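Long-range contact in DNA polymerase III subunit beta (Helicobacter pylori 26695, PDB 4S3I), which encircles DNA as a ring-shaped sliding processivity factor, tethering DNA polymerases and other proteins to the template during replication: residues Glu285-Phe291 against Lys303-Glu309. Residues are numbered along the deposited sequence; the frame is centred on the assembly and turned at random.
Sequences EKNNALF and KTSVEIE
Phe291 and Thr304 lie side by side on the helix-covered face of two antiparallel strands, Thr304 CG2 3.9 Å from Phe291 CD2. The Phe291 ring turns its edge to Thr304 O, which lies in the ring plane and accepts a hydrogen bond from Phe291 N (N to O 2.7 Å). With CG anti to the carbonyl carbon (chi1 -55°), the ring meets Phe266 of helix 263-273 edge-to-face; Val306 packs on the same helix. Further along, Ile308 CD1 ends 4.0 Å from Ala289 CB, against the Asn288 carbonyl group. Ala289 and Val306 exchange backbone hydrogen bonds. This hairpin, 288-293/301-307, belongs to the C-terminal domain of a sliding processivity ring. Strand 301-307, the sheet's edge within its chain, meets the second subunit: Lys303 continues the sheet, and Thr304 OG1 is hydrogen-bonded to Ser105 OG of that subunit. The other face is polar and sparsely packed: Glu307 is exposed, Asn288 ND2 and Ser305 OG stand 4.1 Å apart, and Leu290 CD1 touches Ser305 CB as a local exception. Where Asn287 precedes one strand and Ile308 follows the other, Asn287 O takes the Ile308 N-H from above the carbonyl plane; Asn287 ND2 donates to Ile308 O (2.8 Å). Lys286 NZ holds Asn287 OD1.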
loop_
_atom_site.group_PDB
_atom_site.type_symbol
_atom_site.label_atom_id
_atom_site.label_comp_id
_atom_site.label_asym_id
_atom_site.label_seq_id
_atom_site.Cartn_x
_atom_site.Cartn_y
_atom_site.Cartn_z
ATOM N N GLU A 285 35.420 -18.974 3.598
ATOM C CA GLU A 285 36.398 -20.059 3.535
ATOM C C GLU A 285 36.627 -20.369 2.081
ATOM O O GLU A 285 35.992 -19.759 1.213
ATOM C CB GLU A 285 35.885 -21.312 4.251
ATOM C CG GLU A 285 36.069 -21.290 5.752
ATOM C CD GLU A 285 35.326 -22.427 6.454
ATOM O OE1 GLU A 285 34.711 -23.271 5.757
ATOM O OE2 GLU A 285 35.353 -22.467 7.705
ATOM N N LYS A 286 37.501 -21.333 1.800
ATOM C CA LYS A 286 37.873 -21.582 0.412
ATOM C C LYS A 286 36.684 -21.984 -0.456
ATOM O O LYS A 286 36.537 -21.504 -1.583
ATOM C CB LYS A 286 38.995 -22.615 0.299
ATOM C CG LYS A 286 39.427 -22.830 -1.147
ATOM C CD LYS A 286 40.615 -23.767 -1.280
ATOM C CE LYS A 286 40.686 -24.325 -2.693
ATOM N NZ LYS A 286 39.408 -24.999 -3.073
ATOM N N ASN A 287 35.821 -22.843 0.070
ATOM C CA ASN A 287 34.672 -23.291 -0.712
ATOM C C ASN A 287 33.352 -23.125 0.022
ATOM O O ASN A 287 32.396 -23.841 -0.257
ATOM C CB ASN A 287 34.831 -24.753 -1.145
ATOM C CG ASN A 287 35.969 -24.946 -2.115
ATOM O OD1 ASN A 287 37.068 -25.330 -1.713
ATOM N ND2 ASN A 287 35.719 -24.671 -3.406
ATOM N N ASN A 288 33.297 -22.174 0.948
ATOM C CA ASN A 288 32.076 -21.945 1.714
ATOM C C ASN A 288 31.924 -20.504 2.189
ATOM O O ASN A 288 32.905 -19.829 2.508
ATOM C CB ASN A 288 32.016 -22.893 2.925
ATOM C CG ASN A 288 31.260 -24.177 2.627
ATOM O OD1 ASN A 288 31.840 -25.174 2.176
ATOM N ND2 ASN A 288 29.955 -24.158 2.875
ATOM N N ALA A 289 30.683 -20.037 2.236
ATOM C CA ALA A 289 30.384 -18.730 2.822
ATOM C C ALA A 289 29.405 -18.997 3.932
ATOM O O ALA A 289 28.362 -19.606 3.687
ATOM C CB ALA A 289 29.763 -17.797 1.782
ATOM N N LEU A 290 29.739 -18.565 5.147
ATOM C CA LEU A 290 28.900 -18.831 6.303
ATOM C C LEU A 290 28.275 -17.511 6.744
ATOM O O LEU A 290 28.952 -16.489 6.766
ATOM C CB LEU A 290 29.728 -19.388 7.468
ATOM C CG LEU A 290 30.625 -20.633 7.381
ATOM C CD1 LEU A 290 29.829 -21.883 7.028
ATOM C CD2 LEU A 290 31.850 -20.471 6.442
ATOM N N PHE A 291 27.009 -17.542 7.144
ATOM C CA PHE A 291 26.342 -16.327 7.601
ATOM C C PHE A 291 25.725 -16.579 8.968
ATOM O O PHE A 291 24.989 -17.544 9.138
ATOM C CB PHE A 291 25.229 -15.923 6.627
ATOM C CG PHE A 291 25.676 -15.767 5.191
ATOM C CD1 PHE A 291 25.817 -14.502 4.626
ATOM C CD2 PHE A 291 25.909 -16.884 4.394
ATOM C CE1 PHE A 291 26.208 -14.347 3.292
ATOM C CE2 PHE A 291 26.299 -16.748 3.061
ATOM C CZ PHE A 291 26.445 -15.479 2.503
ATOM N N LYS A 303 21.607 -19.078 11.342
ATOM C CA LYS A 303 22.821 -19.402 10.600
ATOM C C LYS A 303 22.444 -19.980 9.253
ATOM O O LYS A 303 21.416 -20.663 9.125
ATOM C CB LYS A 303 23.684 -20.446 11.334
ATOM C CG LYS A 303 23.527 -20.518 12.850
ATOM C CD LYS A 303 24.665 -21.323 13.493
ATOM C CE LYS A 303 25.004 -22.569 12.680
ATOM N NZ LYS A 303 26.054 -23.419 13.323
ATOM N N THR A 304 23.288 -19.740 8.258
ATOM C CA THR A 304 23.176 -20.468 7.000
ATOM C C THR A 304 24.509 -20.433 6.288
ATOM O O THR A 304 25.397 -19.655 6.649
ATOM C CB THR A 304 22.086 -19.890 6.071
ATOM O OG1 THR A 304 21.811 -20.829 5.020
ATOM C CG2 THR A 304 22.543 -18.587 5.463
ATOM N N SER A 305 24.660 -21.285 5.284
ATOM C CA SER A 305 25.869 -21.267 4.493
ATOM C C SER A 305 25.571 -21.593 3.042
ATOM O O SER A 305 24.517 -22.136 2.696
ATOM C CB SER A 305 26.931 -22.217 5.056
ATOM O OG SER A 305 26.526 -23.570 4.950
ATOM N N VAL A 306 26.535 -21.252 2.206
ATOM C CA VAL A 306 26.439 -21.452 0.784
ATOM C C VAL A 306 27.773 -22.050 0.302
ATOM O O VAL A 306 28.848 -21.596 0.702
ATOM C CB VAL A 306 26.120 -20.096 0.120
ATOM C CG1 VAL A 306 26.900 -19.905 -1.167
ATOM C CG2 VAL A 306 24.617 -19.954 -0.088
ATOM N N GLU A 307 27.701 -23.084 -0.528
ATOM C CA GLU A 307 28.907 -23.666 -1.095
ATOM C C GLU A 307 29.475 -22.710 -2.141
ATOM O O GLU A 307 28.723 -22.125 -2.930
ATOM C CB GLU A 307 28.573 -24.999 -1.758
ATOM C CG GLU A 307 29.761 -25.713 -2.376
ATOM C CD GLU A 307 29.387 -27.079 -2.943
ATOM O OE1 GLU A 307 28.255 -27.555 -2.679
ATOM O OE2 GLU A 307 30.231 -27.673 -3.652
ATOM N N ILE A 308 30.793 -22.546 -2.153
ATOM C CA ILE A 308 31.464 -21.783 -3.210
ATOM C C ILE A 308 32.264 -22.738 -4.107
ATOM O O ILE A 308 33.325 -23.236 -3.708
ATOM C CB ILE A 308 32.398 -20.731 -2.610
ATOM C CG1 ILE A 308 31.622 -19.843 -1.638
ATOM C CG2 ILE A 308 33.050 -19.880 -3.712
ATOM C CD1 ILE A 308 32.479 -18.829 -0.926
ATOM N N GLU A 309 31.752 -23.004 -5.307
ATOM C CA GLU A 309 32.361 -24.014 -6.167
ATOM C C GLU A 309 33.731 -23.602 -6.690
ATOM O O GLU A 309 34.647 -24.420 -6.737
ATOM C CB GLU A 309 31.444 -24.360 -7.337
ATOM C CG GLU A 309 30.245 -25.200 -6.956
ATOM C CD GLU A 309 29.583 -25.823 -8.160
ATOM O OE1 GLU A 309 29.937 -26.977 -8.492
ATOM O OE2 GLU A 309 28.719 -25.158 -8.777
#